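Local coordinates for polyhedrin (Orgyia pseudotsugata cypovirus 5, PDB 5A8U), which forms the crystalline matrix of virus occlusion bodies (polyhedra), which protect the virus outside its host until insect larvae ingest it, at residues S24-I30 against V194-R198; V32-Y38 against P107-I113. Residue numbers count along the deposited sequence, not the author numbering.

Contact 1: S24-I30 against V194-R198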
ATOM      1  N   SER A  24      13.763   6.168 -22.664  1.00 12.52           N
ATOM      2  CA  SER A  24      12.860   5.369 -23.493  1.00 12.10           C
ATOM      3  C   SER A  24      12.852   3.885 -23.154  1.00 13.24           C
ATOM      4  O   SER A  24      11.973   3.165 -23.629  1.00 11.54           O
ATOM      5  CB  SER A  24      13.206   5.520 -24.984  1.00 16.61           C
ATOM      6  OG  SER A  24      13.030   6.851 -25.427  1.00 22.93           O
ATOM      7  N   SER A  25      13.828   3.427 -22.363  1.00 10.62           N
ATOM      8  CA  SER A  25      13.935   2.005 -22.000  1.00  9.88           C
ATOM      9  C   SER A  25      12.835   1.648 -21.017  1.00 11.34           C
ATOM     10  O   SER A  25      12.570   2.416 -20.098  1.00 10.23           O
ATOM     11  CB  SER A  25      15.291   1.702 -21.349  1.00 16.36           C
ATOM     12  OG  SER A  25      15.346   0.355 -20.872  1.00 14.31           O
ATOM     13  N   SER A  26      12.202   0.489 -21.207  1.00 13.53           N
ATOM     14  CA  SER A  26      11.209   0.030 -20.254  1.00 14.19           C
ATOM     15  C   SER A  26      11.830  -0.205 -18.886  1.00 14.67           C
ATOM     16  O   SER A  26      11.113  -0.369 -17.919  1.00 14.67           O
ATOM     17  CB  SER A  26      10.527  -1.261 -20.728  1.00 12.81           C
ATOM     18  OG  SER A  26       9.786  -1.041 -21.915  1.00 16.00           O
ATOM     19  N   ASN A  27      13.158  -0.233 -18.807  1.00 11.11           N
ATOM     20  CA  ASN A  27      13.820  -0.440 -17.521  1.00  9.95           C
ATOM     21  C   ASN A  27      14.408   0.826 -16.886  1.00  6.49           C
ATOM     22  O   ASN A  27      15.054   0.758 -15.838  1.00 11.22           O
ATOM     23  CB  ASN A  27      14.853  -1.557 -17.638  1.00  8.97           C
ATOM     24  CG  ASN A  27      14.199  -2.897 -17.869  1.00 15.44           C
ATOM     25  OD1 ASN A  27      14.432  -3.556 -18.889  1.00 21.02           O
ATOM     26  ND2 ASN A  27      13.344  -3.296 -16.935  1.00 15.28           N
ATOM     27  N   SER A  28      14.156   1.972 -17.517  1.00  6.75           N
ATOM     28  CA  SER A  28      14.417   3.262 -16.877  1.00  8.82           C
ATOM     29  C   SER A  28      13.248   3.599 -15.965  1.00 11.22           C
ATOM     30  O   SER A  28      12.250   2.876 -15.920  1.00 11.59           O
ATOM     31  CB  SER A  28      14.562   4.363 -17.928  1.00 13.07           C
ATOM     32  OG  SER A  28      13.340   4.562 -18.622  1.00 12.96           O
ATOM     33  N   GLY A  29      13.368   4.700 -15.239  1.00 10.77           N
ATOM     34  CA  GLY A  29      12.314   5.103 -14.334  1.00 12.18           C
ATOM     35  C   GLY A  29      11.373   6.152 -14.888  1.00  7.88           C
ATOM     36  O   GLY A  29      11.777   7.038 -15.636  1.00 11.99           O
ATOM     37  N   ILE A  30      10.099   6.033 -14.522  1.00  7.80           N
ATOM     38  CA  ILE A  30       9.130   7.103 -14.706  1.00  5.42           C
ATOM     39  C   ILE A  30       8.803   7.589 -13.298  1.00  7.75           C
ATOM     40  O   ILE A  30       8.774   6.789 -12.359  1.00  9.28           O
ATOM     41  CB  ILE A  30       7.836   6.622 -15.449  1.00  8.58           C
ATOM     42  CG1 ILE A  30       7.234   5.375 -14.798  1.00 16.97           C
ATOM     43  CG2 ILE A  30       8.122   6.354 -16.942  1.00 10.46           C
ATOM     44  CD1 ILE A  30       5.803   5.042 -15.310  1.00 16.64           C
ATOM     45  N   VAL A 194      -0.346   6.385 -14.297  1.00  4.28           N
ATOM     46  CA  VAL A 194       0.571   6.894 -15.317  1.00  5.28           C
ATOM     47  C   VAL A 194       1.238   5.689 -15.976  1.00  7.19           C
ATOM     48  O   VAL A 194       1.576   4.711 -15.312  1.00  6.20           O
ATOM     49  CB  VAL A 194       1.623   7.805 -14.675  1.00  5.92           C
ATOM     50  CG1 VAL A 194       2.839   8.062 -15.600  1.00  7.04           C
ATOM     51  CG2 VAL A 194       0.983   9.107 -14.194  1.00  5.27           C
ATOM     52  N   TYR A 195       1.406   5.773 -17.285  1.00  4.08           N
ATOM     53  CA  TYR A 195       1.818   4.641 -18.089  1.00  5.22           C
ATOM     54  C   TYR A 195       3.029   4.922 -18.975  1.00  4.93           C
ATOM     55  O   TYR A 195       3.154   5.990 -19.558  1.00  5.60           O
ATOM     56  CB  TYR A 195       0.644   4.210 -18.991  1.00  4.85           C
ATOM     57  CG  TYR A 195      -0.591   3.781 -18.229  1.00  6.06           C
ATOM     58  CD1 TYR A 195      -1.551   4.711 -17.850  1.00  5.74           C
ATOM     59  CD2 TYR A 195      -0.798   2.445 -17.898  1.00  6.35           C
ATOM     60  CE1 TYR A 195      -2.684   4.328 -17.156  1.00  7.20           C
ATOM     61  CE2 TYR A 195      -1.925   2.045 -17.219  1.00  5.04           C
ATOM     62  CZ  TYR A 195      -2.868   2.984 -16.851  1.00  5.99           C
ATOM     63  OH  TYR A 195      -3.993   2.612 -16.174  1.00  7.86           O
ATOM     64  N   ARG A 196       3.893   3.917 -19.084  1.00  6.66           N
ATOM     65  CA  ARG A 196       5.052   3.927 -19.963  1.00  6.71           C
ATOM     66  C   ARG A 196       4.675   4.155 -21.421  1.00  7.33           C
ATOM     67  O   ARG A 196       3.760   3.504 -21.950  1.00  5.98           O
ATOM     68  CB  ARG A 196       5.757   2.569 -19.809  1.00  4.32           C
ATOM     69  CG  ARG A 196       6.710   2.152 -20.917  1.00 11.89           C
ATOM     70  CD  ARG A 196       8.002   2.918 -20.879  1.00 12.50           C
ATOM     71  NE  ARG A 196       8.677   2.871 -19.578  1.00 15.32           N
ATOM     72  CZ  ARG A 196       9.762   3.585 -19.309  1.00 12.72           C
ATOM     73  NH1 ARG A 196      10.263   4.371 -20.257  1.00 15.09           N
ATOM     74  NH2 ARG A 196      10.342   3.528 -18.117  1.00  9.73           N
ATOM     75  N   TYR A 197       5.396   5.059 -22.088  1.00  6.96           N
ATOM     76  CA  TYR A 197       5.336   5.129 -23.536  1.00  6.66           C
ATOM     77  C   TYR A 197       6.126   3.956 -24.108  1.00  7.42           C
ATOM     78  O   TYR A 197       7.296   3.727 -23.767  1.00 10.66           O
ATOM     79  CB  TYR A 197       5.949   6.434 -24.049  1.00  7.82           C
ATOM     80  CG  TYR A 197       5.980   6.524 -25.553  1.00  8.47           C
ATOM     81  CD1 TYR A 197       4.808   6.621 -26.276  1.00  8.73           C
ATOM     82  CD2 TYR A 197       7.189   6.498 -26.248  1.00 11.51           C
ATOM     83  CE1 TYR A 197       4.827   6.702 -27.669  1.00  8.48           C
ATOM     84  CE2 TYR A 197       7.228   6.583 -27.637  1.00 10.60           C
ATOM     85  CZ  TYR A 197       6.038   6.684 -28.337  1.00 12.57           C
ATOM     86  OH  TYR A 197       6.056   6.786 -29.711  1.00 14.31           O
ATOM     87  N   ARG A 198       5.479   3.206 -24.975  1.00  7.92           N
ATOM     88  CA  ARG A 198       6.103   2.015 -25.545  1.00  8.26           C
ATOM     89  C   ARG A 198       6.581   2.326 -26.947  1.00 11.46           C
ATOM     90  O   ARG A 198       5.894   3.019 -27.704  1.00  8.83           O
ATOM     91  CB  ARG A 198       5.095   0.876 -25.553  1.00  4.53           C
ATOM     92  CG  ARG A 198       4.823   0.299 -24.155  1.00  9.01           C
ATOM     93  CD  ARG A 198       5.906  -0.707 -23.742  1.00  8.59           C
ATOM     94  NE  ARG A 198       5.911  -1.843 -24.662  1.00  6.70           N
ATOM     95  CZ  ARG A 198       6.844  -2.076 -25.584  1.00  4.41           C
ATOM     96  NH1 ARG A 198       7.910  -1.287 -25.694  1.00  8.24           N
ATOM     97  NH2 ARG A 198       6.710  -3.118 -26.393  1.00  5.07           N
TER
HETATM   98  O   HOH W   1       9.664   4.593 -23.201  1.00 14.21           O
HETATM   99  O   HOH W   2       9.548   2.647 -23.772  1.00 26.24           O
HETATM  100  O   HOH W   3       9.297   0.488 -24.034  1.00 13.82           O
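Arg196 buries more surface than any other residue here, followed by Ile30 and Ser26. Its segment continues from strand 189-195, and the side chain reaches into the loop after helix 6-21. Its guanidinium is sandwiched: Ile30 CG2 lies 3.8 Å from Arg196 NH2 over one face, while Ser26 CA, 3.9 Å from Arg196 NE, and Ser25 O, 3.0 Å from Arg196 NH1, lie over the opposite one. Ser28 O sits at the edge, 3.0 Å from Arg196 NH2; both carbonyls are poorly angled for bonding, and the group's hydrogen bonds include those from NE to Thr51 O and from NH1 to Arg23 O. The loop around it is a type I turn, Ser25 to Ser28, combined with an ST turn in which Ser25 OG accepts from Asn27 N at 3.1 Å. Water also links the segments: one molecule joins Ser24 O, Arg196 NH1 and Tyr197 O, another Ser26 OG and Arg198 NH1. Ser26 OG also bonds Glu204, and Arg198 Thr202 O. Ile30 CD1 meets Val194 CG1 at 4.2 Å, where strand 30-37 begins.

Contact 2: V32-Y38 against P107-I113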
ATOM      1  N   VAL A  32       6.325  10.092 -10.743  1.00  6.36           N
ATOM      2  CA  VAL A  32       5.128  10.873 -10.513  1.00  5.78           C
ATOM      3  C   VAL A  32       5.321  11.526  -9.160  1.00  4.19           C
ATOM      4  O   VAL A  32       5.644  10.852  -8.183  1.00  5.61           O
ATOM      5  CB  VAL A  32       3.875   9.988 -10.512  1.00  6.27           C
ATOM      6  CG1 VAL A  32       2.642  10.823 -10.217  1.00  8.48           C
ATOM      7  CG2 VAL A  32       3.746   9.307 -11.885  1.00  7.48           C
ATOM      8  N   THR A  33       5.168  12.845  -9.113  1.00  4.17           N
ATOM      9  CA  THR A  33       5.318  13.583  -7.876  1.00  5.18           C
ATOM     10  C   THR A  33       4.041  14.378  -7.614  1.00  6.84           C
ATOM     11  O   THR A  33       3.479  15.025  -8.511  1.00  5.31           O
ATOM     12  CB  THR A  33       6.543  14.511  -7.908  1.00  7.33           C
ATOM     13  OG1 THR A  33       7.695  13.743  -8.273  1.00  9.55           O
ATOM     14  CG2 THR A  33       6.804  15.142  -6.520  1.00  7.18           C
ATOM     15  N   VAL A  34       3.547  14.260  -6.393  1.00  5.40           N
ATOM     16  CA  VAL A  34       2.468  15.120  -5.946  1.00  5.81           C
ATOM     17  C   VAL A  34       3.055  16.095  -4.950  1.00  5.79           C
ATOM     18  O   VAL A  34       3.679  15.691  -3.963  1.00  5.56           O
ATOM     19  CB  VAL A  34       1.351  14.313  -5.268  1.00  8.03           C
ATOM     20  CG1 VAL A  34       0.436  15.226  -4.401  1.00  5.83           C
ATOM     21  CG2 VAL A  34       0.575  13.552  -6.310  1.00  5.85           C
ATOM     22  N   VAL A  35       2.890  17.383  -5.231  1.00  4.73           N
ATOM     23  CA  VAL A  35       3.379  18.407  -4.322  1.00  3.92           C
ATOM     24  C   VAL A  35       2.203  19.167  -3.750  1.00  4.91           C
ATOM     25  O   VAL A  35       1.477  19.828  -4.483  1.00  5.69           O
ATOM     26  CB  VAL A  35       4.307  19.406  -5.015  1.00  4.66           C
ATOM     27  CG1 VAL A  35       4.876  20.379  -3.986  1.00  6.98           C
ATOM     28  CG2 VAL A  35       5.449  18.681  -5.693  1.00  7.84           C
ATOM     29  N   LEU A  36       2.005  19.062  -2.445  1.00  3.52           N
ATOM     30  CA  LEU A  36       0.868  19.721  -1.801  1.00  4.93           C
ATOM     31  C   LEU A  36       1.309  21.030  -1.190  1.00  5.42           C
ATOM     32  O   LEU A  36       2.372  21.090  -0.583  1.00  5.85           O
ATOM     33  CB  LEU A  36       0.294  18.824  -0.717  1.00  5.38           C
ATOM     34  CG  LEU A  36      -0.231  17.509  -1.303  1.00  3.77           C
ATOM     35  CD1 LEU A  36      -0.443  16.487  -0.208  1.00  8.32           C
ATOM     36  CD2 LEU A  36      -1.543  17.771  -2.043  1.00  8.08           C
ATOM     37  N   LYS A  37       0.500  22.076  -1.352  1.00  4.80           N
ATOM     38  CA  LYS A  37       0.911  23.396  -0.885  1.00  4.81           C
ATOM     39  C   LYS A  37      -0.002  23.879   0.230  1.00  5.66           C
ATOM     40  O   LYS A  37      -1.230  23.739   0.130  1.00  6.38           O
ATOM     41  CB  LYS A  37       0.878  24.386  -2.047  1.00  6.04           C
ATOM     42  CG  LYS A  37       1.626  23.875  -3.285  1.00  8.98           C
ATOM     43  CD  LYS A  37       1.895  25.031  -4.237  1.00 12.02           C
ATOM     44  CE  LYS A  37       2.893  25.990  -3.614  1.00 14.16           C
ATOM     45  NZ  LYS A  37       3.263  27.087  -4.553  1.00 15.16           N
ATOM     46  N   TYR A  38       0.606  24.446   1.273  1.00  3.42           N
ATOM     47  CA  TYR A  38      -0.104  24.877   2.476  1.00  6.44           C
ATOM     48  C   TYR A  38       0.082  26.372   2.656  1.00  6.64           C
ATOM     49  O   TYR A  38       1.048  26.940   2.162  1.00  6.69           O
ATOM     50  CB  TYR A  38       0.373  24.094   3.723  1.00  4.17           C
ATOM     51  CG  TYR A  38       0.208  22.611   3.494  1.00  5.01           C
ATOM     52  CD1 TYR A  38       1.198  21.884   2.834  1.00  6.92           C
ATOM     53  CD2 TYR A  38      -0.956  21.952   3.863  1.00  5.59           C
ATOM     54  CE1 TYR A  38       1.039  20.556   2.563  1.00  5.69           C
ATOM     55  CE2 TYR A  38      -1.127  20.607   3.593  1.00  3.13           C
ATOM     56  CZ  TYR A  38      -0.122  19.919   2.950  1.00  5.30           C
ATOM     57  OH  TYR A  38      -0.262  18.593   2.686  1.00  5.53           O
ATOM     58  N   PRO A 107      -4.405  21.443   2.560  1.00  5.27           N
ATOM     59  CA  PRO A 107      -3.663  22.081   1.463  1.00  3.67           C
ATOM     60  C   PRO A 107      -4.557  22.970   0.594  1.00  5.11           C
ATOM     61  O   PRO A 107      -5.740  22.681   0.477  1.00  4.80           O
ATOM     62  CB  PRO A 107      -3.142  20.885   0.652  1.00  5.84           C
ATOM     63  CG  PRO A 107      -4.131  19.780   0.927  1.00  6.56           C
ATOM     64  CD  PRO A 107      -4.529  19.978   2.386  1.00  4.67           C
ATOM     65  N   TYR A 108      -4.004  24.020  -0.014  1.00  3.45           N
ATOM     66  CA  TYR A 108      -4.838  24.915  -0.830  1.00  6.67           C
ATOM     67  C   TYR A 108      -4.665  24.661  -2.326  1.00  6.62           C
ATOM     68  O   TYR A 108      -5.450  25.153  -3.149  1.00  8.03           O
ATOM     69  CB  TYR A 108      -4.578  26.399  -0.500  1.00  9.09           C
ATOM     70  CG  TYR A 108      -3.267  26.911  -1.042  1.00  6.62           C
ATOM     71  CD1 TYR A 108      -3.180  27.429  -2.325  1.00  9.08           C
ATOM     72  CD2 TYR A 108      -2.106  26.839  -0.290  1.00  5.10           C
ATOM     73  CE1 TYR A 108      -1.973  27.882  -2.835  1.00  8.43           C
ATOM     74  CE2 TYR A 108      -0.891  27.281  -0.791  1.00  7.52           C
ATOM     75  CZ  TYR A 108      -0.826  27.796  -2.064  1.00 12.27           C
ATOM     76  OH  TYR A 108       0.393  28.225  -2.567  1.00 12.05           O
ATOM     77  N   ALA A 109      -3.653  23.873  -2.670  1.00  6.65           N
ATOM     78  CA  ALA A 109      -3.332  23.601  -4.069  1.00  6.54           C
ATOM     79  C   ALA A 109      -2.387  22.416  -4.151  1.00  5.53           C
ATOM     80  O   ALA A 109      -1.795  22.008  -3.146  1.00  4.63           O
ATOM     81  CB  ALA A 109      -2.675  24.826  -4.719  1.00  8.77           C
ATOM     82  N   MET A 110      -2.248  21.881  -5.359  1.00  5.00           N
ATOM     83  CA  MET A 110      -1.292  20.819  -5.622  1.00  6.09           C
ATOM     84  C   MET A 110      -0.664  21.017  -7.000  1.00  4.75           C
ATOM     85  O   MET A 110      -1.288  21.557  -7.914  1.00  7.97           O
ATOM     86  CB  MET A 110      -1.979  19.459  -5.533  1.00  8.88           C
ATOM     87  CG  MET A 110      -1.363  18.339  -6.345  1.00 17.46           C
ATOM     88  SD  MET A 110      -2.496  16.921  -6.355  1.00 20.99           S
ATOM     89  CE  MET A 110      -3.966  17.734  -6.827  1.00  8.69           C
ATOM     90  N   GLN A 111       0.591  20.608  -7.119  1.00  4.87           N
ATOM     91  CA  GLN A 111       1.226  20.431  -8.419  1.00  3.18           C
ATOM     92  C   GLN A 111       1.397  18.920  -8.640  1.00  5.18           C
ATOM     93  O   GLN A 111       1.920  18.220  -7.777  1.00  6.42           O
ATOM     94  CB  GLN A 111       2.584  21.140  -8.469  1.00  6.03           C
ATOM     95  CG  GLN A 111       3.173  21.114  -9.865  1.00  5.50           C
ATOM     96  CD  GLN A 111       4.527  21.783  -9.975  1.00  9.74           C
ATOM     97  OE1 GLN A 111       5.186  21.674 -11.012  1.00  9.16           O
ATOM     98  NE2 GLN A 111       4.952  22.481  -8.913  1.00  8.87           N
ATOM     99  N   PHE A 112       0.936  18.432  -9.786  1.00  4.45           N
ATOM    100  CA  PHE A 112       1.036  17.022 -10.132  1.00  6.08           C
ATOM    101  C   PHE A 112       2.033  16.964 -11.289  1.00  5.86           C
ATOM    102  O   PHE A 112       1.789  17.531 -12.359  1.00  6.21           O
ATOM    103  CB  PHE A 112      -0.355  16.509 -10.545  1.00  8.84           C
ATOM    104  CG  PHE A 112      -0.386  15.052 -10.992  1.00  8.94           C
ATOM    105  CD1 PHE A 112      -0.250  14.030 -10.065  1.00  8.78           C
ATOM    106  CD2 PHE A 112      -0.611  14.718 -12.325  1.00  9.11           C
ATOM    107  CE1 PHE A 112      -0.292  12.689 -10.459  1.00 10.14           C
ATOM    108  CE2 PHE A 112      -0.673  13.377 -12.722  1.00 11.94           C
ATOM    109  CZ  PHE A 112      -0.521  12.370 -11.793  1.00  9.17           C
ATOM    110  N   ILE A 113       3.180  16.337 -11.054  1.00  7.23           N
ATOM    111  CA  ILE A 113       4.264  16.350 -12.031  1.00  5.42           C
ATOM    112  C   ILE A 113       4.566  14.934 -12.494  1.00  5.83           C
ATOM    113  O   ILE A 113       4.763  14.045 -11.682  1.00  6.28           O
ATOM    114  CB  ILE A 113       5.553  16.938 -11.435  1.00  7.61           C
ATOM    115  CG1 ILE A 113       5.236  18.177 -10.593  1.00  7.27           C
ATOM    116  CG2 ILE A 113       6.567  17.217 -12.539  1.00  7.65           C
ATOM    117  CD1 ILE A 113       6.419  18.674  -9.768  1.00  7.29           C
TER
HETATM  118  O   HOH W   4       7.767  13.731 -10.985  1.00  8.77           O
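Strands 32-37 and 109-113 run antiparallel, their axes 4.7 Å apart at closest approach and 165° between their directions. Thr33-Ile113 and Val35-Gln111 are hydrogen-bonded pairs, each with two N-H to O bonds of 2.9 Å; Val34-Phe112 and Leu36-Met110 are non-hydrogen-bonded pairs. At Lys37 the pattern shifts: Lys37 N donates to Ala109 O at 2.9 Å, but Lys37 O accepts from Tyr108 N at 2.8 Å. Tyr108 and Ala109 thus both face Lys37 in a beta bulge, with Tyr108, whose psi (-11°) is not extended, as the extra residue. Val34, Leu36, Met110 and Phe112 share one face, where Val34 CG1 packs on Met110 SD and Leu36 CD2 on Met110 CB, both at 3.9 Å; Ile190 of the other sheet covers Val34 and Met110. The other face carries Thr33, Val35, Lys37, Ala109, Gln111 and Ile113. Here Val35 CG2 lies 4.2 Å from Ile113 CD1, Lys37 CE is 3.5 Å from Tyr108 OH, Thr33 OG1 bonds Asn47, and Gln111 bonds Ser174 and Gln246 O. Past the bulge, Tyr38 CE2 rests 3.6 Å from Pro107 CB. One face receives only apolar side chains from these strands, as befits a beta-sandwich interior; the other mixes aliphatic packing with hydrogen-bonded polar groups.

In the fold
The two contacts share strand 30-37: Ile30 at its start belongs to contact 1, and from Val32 onward the strand pairs in contact 2. Their centres are about 23 Å apart, yet they touch where Val194 CG2 packs 3.6 Å from Val32 CG2, joining the three-stranded sheet of strand 189-195 to the six-stranded one. Contact 2 is central to the larger sheet, its centre about 7 Å from that of the chain, and meets no other subunit of the trimer. Contact 1 lies further out, about 16 Å from the chain centre, near the base of the projecting helix 6-21; beside it, Asn27 packs on Leu149 of a second subunit, and Tyr195 makes a cation-pi interaction with Arg211 of the third.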